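STING-associated CdnE c-di-GMP synthase (Flavobacteriaceae, PDB 6WT8) probably joins two GTP molecules into cyclic di-GMP, the second messenger sensed by an associated bacterial STING protein in CBASS antiphage defence. Local coordinates at residues 84-89 with 110-115; 106-111 with 196-201; 304-309 with 349-354. All coordinates share one frame; numbering follows the deposited sequence.

Contact 1 (84-89 with 110-115); sequences LVDFER and ITNKSS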
ATOM      1  N   LEU A  84      22.772  -5.322  13.742  1.00 15.26           N
ATOM      2  CA  LEU A  84      23.011  -4.142  12.909  1.00 16.33           C
ATOM      3  C   LEU A  84      21.753  -3.564  12.287  1.00 14.34           C
ATOM      4  O   LEU A  84      21.818  -2.470  11.710  1.00 15.92           O
ATOM      5  CB  LEU A  84      23.996  -4.489  11.761  1.00 16.55           C
ATOM      6  CG  LEU A  84      25.413  -4.892  12.251  1.00 20.14           C
ATOM      7  CD1 LEU A  84      26.290  -5.153  10.993  1.00 23.36           C
ATOM      8  CD2 LEU A  84      26.061  -3.814  13.074  1.00 22.77           C
ATOM      9  N   VAL A  85      20.607  -4.249  12.384  1.00 12.93           N
ATOM     10  CA  VAL A  85      19.424  -3.832  11.660  1.00 12.70           C
ATOM     11  C   VAL A  85      18.167  -4.014  12.510  1.00 14.16           C
ATOM     12  O   VAL A  85      18.105  -4.838  13.438  1.00 15.96           O
ATOM     13  CB  VAL A  85      19.251  -4.649  10.352  1.00 13.88           C
ATOM     14  CG1 VAL A  85      20.372  -4.370   9.373  1.00 15.29           C
ATOM     15  CG2 VAL A  85      19.083  -6.166  10.634  1.00 14.15           C
ATOM     16  N   ASP A  86      17.151  -3.216  12.161  1.00 13.46           N
ATOM     17  CA  ASP A  86      15.756  -3.493  12.491  1.00 13.40           C
ATOM     18  C   ASP A  86      15.049  -4.188  11.341  1.00 14.43           C
ATOM     19  O   ASP A  86      15.391  -4.003  10.170  1.00 16.57           O
ATOM     20  CB  ASP A  86      14.997  -2.201  12.744  1.00 16.30           C
ATOM     21  CG  ASP A  86      15.496  -1.429  13.967  1.00 20.04           C
ATOM     22  OD1 ASP A  86      16.111  -2.003  14.905  1.00 20.07           O
ATOM     23  OD2 ASP A  86      15.176  -0.207  14.012  1.00 26.22           O
ATOM     24  N   PHE A  87      14.025  -4.953  11.664  1.00 13.16           N
ATOM     25  CA  PHE A  87      13.245  -5.624  10.636  1.00 13.42           C
ATOM     26  C   PHE A  87      11.841  -5.083  10.594  1.00 15.68           C
ATOM     27  O   PHE A  87      11.166  -5.005  11.627  1.00 17.98           O
ATOM     28  CB  PHE A  87      13.191  -7.131  10.877  1.00 15.02           C
ATOM     29  CG  PHE A  87      14.549  -7.796  10.777  1.00 13.31           C
ATOM     30  CD1 PHE A  87      15.065  -8.068   9.506  1.00 15.50           C
ATOM     31  CD2 PHE A  87      15.323  -8.110  11.917  1.00 13.54           C
ATOM     32  CE1 PHE A  87      16.323  -8.622   9.365  1.00 15.87           C
ATOM     33  CE2 PHE A  87      16.569  -8.665  11.769  1.00 16.82           C
ATOM     34  CZ  PHE A  87      17.065  -8.898  10.493  1.00 16.76           C
ATOM     35  N   GLU A  88      11.375  -4.813   9.382  1.00 14.53           N
ATOM     36  CA  GLU A  88      10.021  -4.335   9.161  1.00 14.22           C
ATOM     37  C   GLU A  88       9.470  -4.983   7.898  1.00 13.50           C
ATOM     38  O   GLU A  88      10.055  -5.908   7.330  1.00 14.87           O
ATOM     39  CB  GLU A  88      10.014  -2.805   9.026  1.00 14.74           C
ATOM     40  CG  GLU A  88      10.496  -2.038  10.278  1.00 19.57           C
ATOM     41  CD  GLU A  88       9.582  -2.199  11.506  1.00 25.68           C
ATOM     42  OE1 GLU A  88       8.396  -2.617  11.401  1.00 24.89           O
ATOM     43  OE2 GLU A  88      10.093  -1.885  12.601  1.00 30.43           O
ATOM     44  N   ARG A  89       8.252  -4.570   7.494  1.00 13.25           N
ATOM     45  CA  ARG A  89       7.600  -5.112   6.313  1.00 13.96           C
ATOM     46  C   ARG A  89       7.002  -3.983   5.501  1.00 15.55           C
ATOM     47  O   ARG A  89       6.622  -2.947   6.043  1.00 17.35           O
ATOM     48  CB  ARG A  89       6.438  -6.065   6.692  1.00 15.73           C
ATOM     49  CG  ARG A  89       6.829  -7.285   7.544  1.00 15.17           C
ATOM     50  CD  ARG A  89       7.722  -8.235   6.776  1.00 16.50           C
ATOM     51  NE  ARG A  89       7.930  -9.405   7.641  1.00 16.22           N
ATOM     52  CZ  ARG A  89       8.960  -9.532   8.501  1.00 16.79           C
ATOM     53  NH1 ARG A  89       9.891  -8.586   8.554  1.00 16.65           N
ATOM     54  NH2 ARG A  89       9.052 -10.606   9.306  1.00 18.41           N
ATOM     55  N   ILE A 110      16.749  -2.646   8.080  1.00 14.10           N
ATOM     56  CA  ILE A 110      17.117  -1.241   8.101  1.00 12.91           C
ATOM     57  C   ILE A 110      18.276  -1.097   9.068  1.00 14.25           C
ATOM     58  O   ILE A 110      18.133  -1.391  10.266  1.00 15.66           O
ATOM     59  CB  ILE A 110      15.903  -0.390   8.545  1.00 12.87           C
ATOM     60  CG1 ILE A 110      14.652  -0.753   7.731  1.00 14.98           C
ATOM     61  CG2 ILE A 110      16.268   1.058   8.362  1.00 16.83           C
ATOM     62  CD1 ILE A 110      13.311  -0.265   8.389  1.00 21.52           C
ATOM     63  N   THR A 111      19.426  -0.610   8.591  1.00 13.85           N
ATOM     64  CA  THR A 111      20.528  -0.403   9.515  1.00 14.21           C
ATOM     65  C   THR A 111      20.115   0.586  10.606  1.00 15.33           C
ATOM     66  O   THR A 111      19.371   1.540  10.344  1.00 19.31           O
ATOM     67  CB  THR A 111      21.740   0.107   8.752  1.00 16.92           C
ATOM     68  OG1 THR A 111      21.397   1.279   7.980  1.00 19.07           O
ATOM     69  CG2 THR A 111      22.278  -1.008   7.884  1.00 18.59           C
ATOM     70  N   ASN A 112      20.495   0.298  11.863  1.00 16.85           N
ATOM     71  CA  ASN A 112      19.883   1.038  12.974  1.00 18.24           C
ATOM     72  C   ASN A 112      20.923   1.706  13.875  1.00 23.48           C
ATOM     73  O   ASN A 112      20.552   2.149  14.971  1.00 27.14           O
ATOM     74  CB  ASN A 112      18.959   0.119  13.806  1.00 19.54           C
ATOM     75  CG  ASN A 112      19.723  -1.037  14.465  1.00 20.23           C
ATOM     76  OD1 ASN A 112      20.964  -1.057  14.477  1.00 22.69           O
ATOM     77  ND2 ASN A 112      18.983  -1.996  15.015  1.00 21.19           N
ATOM     78  N   LYS A 113      22.173   1.775  13.444  1.00 23.16           N
ATOM     79  CA  LYS A 113      23.277   2.442  14.148  1.00 33.66           C
ATOM     80  C   LYS A 113      23.399   3.915  13.829  1.00 35.45           C
ATOM     81  O   LYS A 113      24.032   4.662  14.593  1.00 35.57           O
ATOM     82  CB  LYS A 113      24.616   1.865  13.733  1.00 33.59           C
ATOM     83  CG  LYS A 113      24.805   0.429  13.992  1.00 43.07           C
ATOM     84  CD  LYS A 113      24.639   0.156  15.440  1.00 46.74           C
ATOM     85  CE  LYS A 113      25.545  -0.984  15.841  1.00 52.63           C
ATOM     86  NZ  LYS A 113      24.879  -1.708  16.958  1.00 55.98           N
ATOM     87  N   SER A 114      22.981   4.290  12.627  1.00 26.39           N
ATOM     88  CA  SER A 114      23.041   5.662  12.155  1.00 30.77           C
ATOM     89  C   SER A 114      21.844   5.853  11.254  1.00 25.56           C
ATOM     90  O   SER A 114      21.256   4.884  10.767  1.00 28.20           O
ATOM     91  CB  SER A 114      24.335   5.955  11.393  1.00 40.23           C
ATOM     92  OG  SER A 114      24.439   5.097  10.274  1.00 50.93           O
ATOM     93  N   SER A 115      21.424   7.099  11.129  1.00 28.88           N
ATOM     94  CA  SER A 115      20.261   7.413  10.334  1.00 24.93           C
ATOM     95  C   SER A 115      20.559   8.655   9.509  1.00 23.47           C
ATOM     96  O   SER A 115      21.330   9.519   9.911  1.00 29.55           O
ATOM     97  CB  SER A 115      19.055   7.652  11.232  1.00 26.01           C
ATOM     98  OG  SER A 115      17.909   7.957  10.472  1.00 39.05           O
TER
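Asp-86 and Ile-110 are the antiparallel hydrogen-bonded pair at the tight centre of this contact: Asp-86 N bonds Ile-110 O and Ile-110 N bonds Asp-86 O, both at 2.8 Å. Val-85 and Thr-111 then form a non-hydrogen-bonded pair whose CA atoms approach to 4.2 Å; beside it Val-85 CA makes a CA-H...O contact with Ile-110 O at 3.1 Å. The branched side chains of Val-85 and Thr-111, well suited to extended backbone, diverge, yet Val-85 CG1 still touches Thr-111 CG2 at 4.1 Å. A last backbone bond joins Asn-112 N to Leu-84 O at 3.1 Å.

In Asn-112, chi1 of 63° sets CG between the backbone N and the carbonyl carbon, and from there ND2 reaches Asp-86. ND2 gives an almost straight bond (175°) to Asp-86 OD1 at 2.9 Å; the acceptor lies in the amide plane, but OD1 is met from above the carboxylate. Tyr-202 OH holds OD2, so the carboxylate is gripped at both oxygens. An alanine at Asn-112 would probably leave Asp-86 OD1 without this donor and the carboxylate, held then through OD2 by Tyr-202, freer to rotate.

The loose, solvent side is where Leu-84 CD2 rests against Lys-113 CE at 4.0 Å. The exposed, bent lysine chain ends on Asn-83 O.

Strand 106-112 lies between strands 85-90 and 192-204. Helix 154-172 packs on Leu-84, Val-85 and Thr-111, while helix 60-81 packs on Phe-87.

Contact 2 (106-111 with 196-201); sequences DLVQIT and DVVTAT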
ATOM      1  N   ASP A 106       7.024  -7.555   1.446  1.00 14.82           N
ATOM      2  CA  ASP A 106       8.490  -7.505   1.366  1.00 13.55           C
ATOM      3  C   ASP A 106       9.061  -7.432   2.777  1.00 16.00           C
ATOM      4  O   ASP A 106       8.503  -6.742   3.660  1.00 16.15           O
ATOM      5  CB  ASP A 106       9.010  -6.227   0.678  1.00 14.47           C
ATOM      6  CG  ASP A 106       8.639  -6.072  -0.751  1.00 24.79           C
ATOM      7  OD1 ASP A 106       8.387  -7.050  -1.451  1.00 20.13           O
ATOM      8  OD2 ASP A 106       8.657  -4.899  -1.216  1.00 21.70           O
ATOM      9  N   LEU A 107      10.195  -8.102   2.993  1.00 13.74           N
ATOM     10  CA  LEU A 107      10.919  -7.931   4.246  1.00 12.98           C
ATOM     11  C   LEU A 107      11.906  -6.773   4.099  1.00 13.64           C
ATOM     12  O   LEU A 107      12.652  -6.706   3.107  1.00 15.09           O
ATOM     13  CB  LEU A 107      11.675  -9.227   4.574  1.00 12.79           C
ATOM     14  CG  LEU A 107      12.515  -9.182   5.884  1.00 16.61           C
ATOM     15  CD1 LEU A 107      12.640 -10.582   6.421  1.00 24.97           C
ATOM     16  CD2 LEU A 107      13.942  -8.627   5.620  1.00 18.25           C
ATOM     17  N   VAL A 108      11.903  -5.839   5.058  1.00 11.74           N
ATOM     18  CA  VAL A 108      12.815  -4.700   5.025  1.00 13.39           C
ATOM     19  C   VAL A 108      13.763  -4.832   6.199  1.00 13.10           C
ATOM     20  O   VAL A 108      13.319  -4.942   7.358  1.00 14.79           O
ATOM     21  CB  VAL A 108      12.043  -3.367   5.107  1.00 13.17           C
ATOM     22  CG1 VAL A 108      13.005  -2.212   4.813  1.00 15.91           C
ATOM     23  CG2 VAL A 108      10.951  -3.344   4.080  1.00 14.74           C
ATOM     24  N   GLN A 109      15.065  -4.779   5.947  1.00 12.74           N
ATOM     25  CA  GLN A 109      16.048  -4.730   7.027  1.00 12.91           C
ATOM     26  C   GLN A 109      16.740  -3.377   6.964  1.00 13.71           C
ATOM     27  O   GLN A 109      17.140  -2.931   5.887  1.00 13.43           O
ATOM     28  CB  GLN A 109      17.006  -5.900   6.970  1.00 14.67           C
ATOM     29  CG  GLN A 109      17.860  -5.934   5.727  1.00 13.53           C
ATOM     30  CD  GLN A 109      18.749  -7.176   5.699  1.00 15.41           C
ATOM     31  OE1 GLN A 109      18.934  -7.893   6.704  1.00 15.39           O
ATOM     32  NE2 GLN A 109      19.321  -7.419   4.534  1.00 14.49           N
ATOM     33  N   ILE A 110      16.749  -2.646   8.080  1.00 14.10           N
ATOM     34  CA  ILE A 110      17.117  -1.241   8.101  1.00 12.91           C
ATOM     35  C   ILE A 110      18.276  -1.097   9.068  1.00 14.25           C
ATOM     36  O   ILE A 110      18.133  -1.391  10.266  1.00 15.66           O
ATOM     37  CB  ILE A 110      15.903  -0.390   8.545  1.00 12.87           C
ATOM     38  CG1 ILE A 110      14.652  -0.753   7.731  1.00 14.98           C
ATOM     39  CG2 ILE A 110      16.268   1.058   8.362  1.00 16.83           C
ATOM     40  CD1 ILE A 110      13.311  -0.265   8.389  1.00 21.52           C
ATOM     41  N   THR A 111      19.426  -0.610   8.591  1.00 13.85           N
ATOM     42  CA  THR A 111      20.528  -0.403   9.515  1.00 14.21           C
ATOM     43  C   THR A 111      20.115   0.586  10.606  1.00 15.33           C
ATOM     44  O   THR A 111      19.371   1.540  10.344  1.00 19.31           O
ATOM     45  CB  THR A 111      21.740   0.107   8.752  1.00 16.92           C
ATOM     46  OG1 THR A 111      21.397   1.279   7.980  1.00 19.07           O
ATOM     47  CG2 THR A 111      22.278  -1.008   7.884  1.00 18.59           C
ATOM     48  N   ASP A 196      10.842 -10.861  -1.321  1.00 13.34           N
ATOM     49  CA  ASP A 196      11.917  -9.904  -1.582  1.00 15.73           C
ATOM     50  C   ASP A 196      12.444  -9.333  -0.276  1.00 15.42           C
ATOM     51  O   ASP A 196      11.673  -8.958   0.599  1.00 15.32           O
ATOM     52  CB  ASP A 196      11.431  -8.743  -2.456  1.00 16.01           C
ATOM     53  CG  ASP A 196      11.496  -9.034  -3.937  1.00 31.71           C
ATOM     54  OD1 ASP A 196      12.610  -9.252  -4.506  1.00 30.66           O
ATOM     55  OD2 ASP A 196      10.402  -9.047  -4.539  1.00 37.89           O
ATOM     56  N   VAL A 197      13.778  -9.260  -0.159  1.00 14.11           N
ATOM     57  CA  VAL A 197      14.481  -8.729   1.006  1.00 11.76           C
ATOM     58  C   VAL A 197      15.124  -7.413   0.599  1.00 13.86           C
ATOM     59  O   VAL A 197      15.997  -7.400  -0.275  1.00 14.48           O
ATOM     60  CB  VAL A 197      15.544  -9.734   1.490  1.00 15.34           C
ATOM     61  CG1 VAL A 197      16.408  -9.142   2.549  1.00 15.60           C
ATOM     62  CG2 VAL A 197      14.862 -11.023   1.994  1.00 18.07           C
ATOM     63  N   VAL A 198      14.678  -6.328   1.223  1.00 13.77           N
ATOM     64  CA  VAL A 198      15.120  -4.963   0.940  1.00 14.56           C
ATOM     65  C   VAL A 198      16.050  -4.534   2.062  1.00 13.38           C
ATOM     66  O   VAL A 198      15.754  -4.782   3.232  1.00 15.39           O
ATOM     67  CB  VAL A 198      13.867  -4.070   0.864  1.00 15.86           C
ATOM     68  CG1 VAL A 198      14.216  -2.646   0.554  1.00 18.93           C
ATOM     69  CG2 VAL A 198      12.938  -4.655  -0.225  1.00 17.63           C
ATOM     70  N   THR A 199      17.166  -3.886   1.698  1.00 12.56           N
ATOM     71  CA  THR A 199      18.147  -3.367   2.645  1.00 12.70           C
ATOM     72  C   THR A 199      18.137  -1.847   2.541  1.00 13.68           C
ATOM     73  O   THR A 199      18.242  -1.305   1.434  1.00 13.83           O
ATOM     74  CB  THR A 199      19.523  -3.936   2.352  1.00 14.19           C
ATOM     75  OG1 THR A 199      19.443  -5.372   2.323  1.00 15.42           O
ATOM     76  CG2 THR A 199      20.579  -3.463   3.348  1.00 17.20           C
ATOM     77  N   ALA A 200      18.014  -1.176   3.680  1.00 12.89           N
ATOM     78  CA  ALA A 200      17.818   0.262   3.690  1.00 12.60           C
ATOM     79  C   ALA A 200      18.417   0.870   4.941  1.00 15.27           C
ATOM     80  O   ALA A 200      18.796   0.170   5.880  1.00 14.72           O
ATOM     81  CB  ALA A 200      16.321   0.563   3.649  1.00 14.57           C
ATOM     82  N   THR A 201      18.511   2.195   4.954  1.00 13.21           N
ATOM     83  CA  THR A 201      18.741   2.905   6.205  1.00 14.43           C
ATOM     84  C   THR A 201      17.541   3.803   6.501  1.00 15.54           C
ATOM     85  O   THR A 201      16.691   4.032   5.639  1.00 15.22           O
ATOM     86  CB  THR A 201      20.047   3.707   6.101  1.00 20.11           C
ATOM     87  OG1 THR A 201      20.384   4.240   7.397  1.00 24.41           O
ATOM     88  CG2 THR A 201      19.912   4.843   5.107  1.00 20.03           C
TER
HETATM   89  O   HOH W   1       8.147  -9.721  -1.349  1.00 18.27           O
HETATM   90  O   HOH W   2       8.955  -6.669  -4.368  1.00 46.15           O
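The side chains of Asp-106 and Asp-196 lie side by side, pointing the same way, but their carboxylate planes are 87° apart, with Asp-106 OD1 4.2 Å from Asp-196 OD2. A water bridges the strands here, donating to Asp-106 OD1 at 2.7 Å and accepting from Asp-196 N; a second lies between the two carboxylates. The remaining oxygens are held from outside, Asp-106 OD2 by Gln-90 and Asp-196 OD1 by Ser-183 and Lys-180. The other flat group is the amide of Gln-109. Its CG sits between the backbone N and carbonyl carbon (chi1 63°), and the chain then runs extended alongside Thr-199. NE2 bonds Thr-199 OG1 at 3.0 Å, with the hydroxyl near the amide plane, and also bonds Ser-165. Val-197 CG1 touches NE2 at 3.9 Å, while OE1 pairs with His-81. A glutamine suits this buried place because both ends of its amide find partners.

Two parallel, in-register strands in the mixed sheet of the nucleotidyltransferase fold carry these groups. Asp-106 and Asp-196 occupy positions consistent with the metal-binding carboxylates of that family. Five backbone bonds tie the strands, among them Val-198 N to Leu-107 O and Gln-109 N to Val-198 O, both 2.8 Å.

Leu-107, Val-197 and Thr-199 share Gln-109's face, which meets helices 60-81 and 154-172; Leu-107 CD2 touches Val-197 CG1 at 4.0 Å. On the other face Val-108, Ile-110, Val-198 and small Ala-200 pack against Ile-219 and Ile-221. At the far end, the hydroxyls of Thr-111 and Thr-201 bond opposite ends of the Gln-154 amide.

Contact 3 (304-309 with 349-354); sequences ILYQEL and ELDSII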
ATOM      1  N   ILE A 304     -20.515   6.216  -4.940  1.00 14.79           N
ATOM      2  CA  ILE A 304     -19.567   7.161  -4.311  1.00 17.13           C
ATOM      3  C   ILE A 304     -18.290   7.263  -5.129  1.00 19.81           C
ATOM      4  O   ILE A 304     -17.763   8.349  -5.393  1.00 16.71           O
ATOM      5  CB  ILE A 304     -19.248   6.706  -2.877  1.00 19.08           C
ATOM      6  CG1 ILE A 304     -20.429   6.923  -1.986  1.00 19.20           C
ATOM      7  CG2 ILE A 304     -17.970   7.421  -2.292  1.00 21.54           C
ATOM      8  CD1 ILE A 304     -20.844   8.354  -1.765  1.00 22.64           C
ATOM      9  N   LEU A 305     -17.754   6.113  -5.518  1.00 15.38           N
ATOM     10  CA  LEU A 305     -16.534   6.089  -6.323  1.00 13.65           C
ATOM     11  C   LEU A 305     -16.743   6.752  -7.682  1.00 15.03           C
ATOM     12  O   LEU A 305     -15.878   7.521  -8.143  1.00 16.06           O
ATOM     13  CB  LEU A 305     -16.059   4.661  -6.478  1.00 15.24           C
ATOM     14  CG  LEU A 305     -15.462   4.066  -5.196  1.00 17.39           C
ATOM     15  CD1 LEU A 305     -15.239   2.553  -5.425  1.00 18.87           C
ATOM     16  CD2 LEU A 305     -14.090   4.726  -4.912  1.00 19.43           C
ATOM     17  N   TYR A 306     -17.873   6.468  -8.344  1.00 14.89           N
ATOM     18  CA  TYR A 306     -18.151   7.121  -9.617  1.00 15.42           C
ATOM     19  C   TYR A 306     -18.210   8.624  -9.452  1.00 17.73           C
ATOM     20  O   TYR A 306     -17.634   9.360 -10.267  1.00 18.50           O
ATOM     21  CB  TYR A 306     -19.450   6.596 -10.215  1.00 16.66           C
ATOM     22  CG  TYR A 306     -19.836   7.298 -11.480  1.00 16.36           C
ATOM     23  CD1 TYR A 306     -19.218   7.024 -12.664  1.00 17.00           C
ATOM     24  CD2 TYR A 306     -20.897   8.193 -11.505  1.00 23.04           C
ATOM     25  CE1 TYR A 306     -19.538   7.653 -13.835  1.00 18.14           C
ATOM     26  CE2 TYR A 306     -21.225   8.848 -12.693  1.00 28.05           C
ATOM     27  CZ  TYR A 306     -20.538   8.556 -13.853  1.00 22.54           C
ATOM     28  OH  TYR A 306     -20.867   9.159 -15.037  1.00 25.19           O
ATOM     29  N   GLN A 307     -18.888   9.098  -8.401  1.00 17.11           N
ATOM     30  CA  GLN A 307     -18.943  10.532  -8.159  1.00 18.24           C
ATOM     31  C   GLN A 307     -17.540  11.105  -7.929  1.00 16.78           C
ATOM     32  O   GLN A 307     -17.204  12.162  -8.446  1.00 20.16           O
ATOM     33  CB  GLN A 307     -19.872  10.827  -6.977  1.00 19.94           C
ATOM     34  CG  GLN A 307     -21.314  10.492  -7.211  1.00 25.62           C
ATOM     35  CD  GLN A 307     -22.089  10.530  -5.857  1.00 35.03           C
ATOM     36  OE1 GLN A 307     -22.013  11.516  -5.126  1.00 40.87           O
ATOM     37  NE2 GLN A 307     -22.764   9.437  -5.509  1.00 38.89           N
ATOM     38  N   GLU A 308     -16.705  10.420  -7.168  1.00 15.20           N
ATOM     39  CA  GLU A 308     -15.381  10.957  -6.916  1.00 15.97           C
ATOM     40  C   GLU A 308     -14.554  11.027  -8.193  1.00 16.30           C
ATOM     41  O   GLU A 308     -13.879  12.044  -8.452  1.00 17.26           O
ATOM     42  CB  GLU A 308     -14.676  10.081  -5.891  1.00 16.43           C
ATOM     43  CG  GLU A 308     -13.242  10.505  -5.615  1.00 18.09           C
ATOM     44  CD  GLU A 308     -13.142  11.875  -4.924  1.00 24.16           C
ATOM     45  OE1 GLU A 308     -14.153  12.388  -4.421  1.00 24.43           O
ATOM     46  OE2 GLU A 308     -12.012  12.401  -4.883  1.00 26.53           O
ATOM     47  N   LEU A 309     -14.551   9.952  -9.003  1.00 15.32           N
ATOM     48  CA  LEU A 309     -13.781  10.038 -10.254  1.00 13.75           C
ATOM     49  C   LEU A 309     -14.325  11.110 -11.174  1.00 18.03           C
ATOM     50  O   LEU A 309     -13.532  11.835 -11.785  1.00 16.86           O
ATOM     51  CB  LEU A 309     -13.768   8.699 -10.973  1.00 15.30           C
ATOM     52  CG  LEU A 309     -13.164   7.541 -10.166  1.00 15.23           C
ATOM     53  CD1 LEU A 309     -13.009   6.336 -11.075  1.00 19.23           C
ATOM     54  CD2 LEU A 309     -11.842   7.847  -9.568  1.00 18.38           C
ATOM     55  N   GLU A 349     -16.263   2.275 -16.629  1.00 14.03           N
ATOM     56  CA  GLU A 349     -16.598   0.962 -16.102  1.00 15.96           C
ATOM     57  C   GLU A 349     -17.567   1.096 -14.949  1.00 16.15           C
ATOM     58  O   GLU A 349     -18.536   0.333 -14.868  1.00 15.57           O
ATOM     59  CB  GLU A 349     -15.351   0.205 -15.594  1.00 14.40           C
ATOM     60  CG  GLU A 349     -14.296  -0.073 -16.685  1.00 17.39           C
ATOM     61  CD  GLU A 349     -14.785  -1.057 -17.726  1.00 29.61           C
ATOM     62  OE1 GLU A 349     -15.832  -1.715 -17.501  1.00 26.99           O
ATOM     63  OE2 GLU A 349     -14.176  -1.117 -18.817  1.00 30.09           O
ATOM     64  N   LEU A 350     -17.324   2.040 -14.024  1.00 15.09           N
ATOM     65  CA  LEU A 350     -18.275   2.205 -12.909  1.00 13.75           C
ATOM     66  C   LEU A 350     -19.652   2.624 -13.414  1.00 14.68           C
ATOM     67  O   LEU A 350     -20.671   2.182 -12.864  1.00 17.76           O
ATOM     68  CB  LEU A 350     -17.762   3.249 -11.901  1.00 13.85           C
ATOM     69  CG  LEU A 350     -16.446   2.885 -11.257  1.00 17.83           C
ATOM     70  CD1 LEU A 350     -15.912   4.087 -10.499  1.00 21.80           C
ATOM     71  CD2 LEU A 350     -16.696   1.770 -10.276  1.00 22.71           C
ATOM     72  N   ASP A 351     -19.709   3.485 -14.454  1.00 14.86           N
ATOM     73  CA  ASP A 351     -21.013   3.866 -14.997  1.00 17.49           C
ATOM     74  C   ASP A 351     -21.753   2.634 -15.505  1.00 18.18           C
ATOM     75  O   ASP A 351     -22.964   2.475 -15.273  1.00 19.49           O
ATOM     76  CB  ASP A 351     -20.768   4.848 -16.134  1.00 19.46           C
ATOM     77  CG  ASP A 351     -22.029   5.510 -16.664  1.00 35.90           C
ATOM     78  OD1 ASP A 351     -22.978   5.738 -15.894  1.00 38.38           O
ATOM     79  OD2 ASP A 351     -22.024   5.860 -17.860  1.00 41.36           O
ATOM     80  N   SER A 352     -21.051   1.766 -16.237  1.00 15.16           N
ATOM     81  CA  SER A 352     -21.689   0.538 -16.726  1.00 17.70           C
ATOM     82  C   SER A 352     -22.183  -0.339 -15.591  1.00 17.02           C
ATOM     83  O   SER A 352     -23.251  -0.943 -15.682  1.00 19.31           O
ATOM     84  CB  SER A 352     -20.698  -0.268 -17.539  1.00 20.88           C
ATOM     85  OG  SER A 352     -20.449   0.413 -18.754  1.00 24.43           O
ATOM     86  N   ILE A 353     -21.363  -0.513 -14.562  1.00 15.24           N
ATOM     87  CA  ILE A 353     -21.757  -1.342 -13.413  1.00 14.07           C
ATOM     88  C   ILE A 353     -23.013  -0.782 -12.762  1.00 19.09           C
ATOM     89  O   ILE A 353     -23.924  -1.530 -12.397  1.00 17.59           O
ATOM     90  CB  ILE A 353     -20.602  -1.434 -12.407  1.00 16.66           C
ATOM     91  CG1 ILE A 353     -19.466  -2.235 -13.046  1.00 16.49           C
ATOM     92  CG2 ILE A 353     -21.056  -2.054 -11.086  1.00 16.95           C
ATOM     93  CD1 ILE A 353     -18.112  -2.260 -12.245  1.00 20.47           C
ATOM     94  N   ILE A 354     -23.060   0.536 -12.569  1.00 17.60           N
ATOM     95  CA  ILE A 354     -24.213   1.152 -11.915  1.00 16.50           C
ATOM     96  C   ILE A 354     -25.440   0.966 -12.780  1.00 18.45           C
ATOM     97  O   ILE A 354     -26.528   0.640 -12.290  1.00 19.44           O
ATOM     98  CB  ILE A 354     -23.921   2.634 -11.654  1.00 16.58           C
ATOM     99  CG1 ILE A 354     -22.917   2.802 -10.493  1.00 18.12           C
ATOM    100  CG2 ILE A 354     -25.239   3.374 -11.298  1.00 17.67           C
ATOM    101  CD1 ILE A 354     -22.226   4.173 -10.449  1.00 18.12           C
TER
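Leu-350 and Tyr-306 mark the nearest backbone approach of two helices that run roughly antiparallel (147°), their segment axes 9.6 Å apart at closest. The aliphatic contacts gather on Leu-350. Its CD1 reaches Leu-309 CD1 at 3.7 Å, the two side chains crossing at about a right angle. The same methyl rests 3.8 Å from Tyr-306 N and also touches Leu-305 CB, so one branch meets three residues of segment 304-309. Leucine suits this buried place: its side chain is long enough to carry one methyl in among three residues. One turn further along helix 336-360, Ile-354 adds CD1 against Tyr-306 CB at 3.7 Å.

The aromatic contacts belong to Tyr-306, whose CG, set anti to the backbone N (chi1 176°), comes 4.1 Å from Ile-354 CD1. The tyrosine passes Leu-350 in the opposite sense, with ring atom CD1 4.1 Å from Leu-350 CB. Further out the ring runs alongside Asp-351, pointing the same way. There Tyr-306 CE1 meets Asp-351 CB at 3.8 Å, and ring and carboxylate planes are only 18° apart.

Polar bonding plays no part across the two segments: Tyr-306 OH stays 4.1 Å from Asp-351 OD1. A tyrosine fits this border because its CB and ring pack on the apolar side chains while the hydroxyl end lies beside the exposed Asp-351.

Here helices 300-314 and 336-360 meet as an antiparallel pair packed through apolar side chains. Phe-259 of helix 253-266 touches both Leu-305 and Leu-350, and helix 278-287 closes on the first helix through Cys-285 against Leu-305 and Ile-284 against Leu-309.

Contacts 1 and 2 are two seams of one sheet. They share Ile-110 and Thr-111 on strand 106-112, and their centres lie 8 Å apart. Glu-88 N of contact 1 makes a probable hydrogen bond to Val-108 O of contact 2 at 2.8 Å, so the same strand pairing runs on into contact 2, while Phe-87 CE1 packs on Gln-109 CB at 3.7 Å. The probable catalytic centre is at the aspartate end of contact 2. Contact 3 belongs to a separate helical region across the chain's centre: its centre is 43 Å from that of contact 1 and 38 Å from that of contact 2, with nearest atoms about 25 Å away from either.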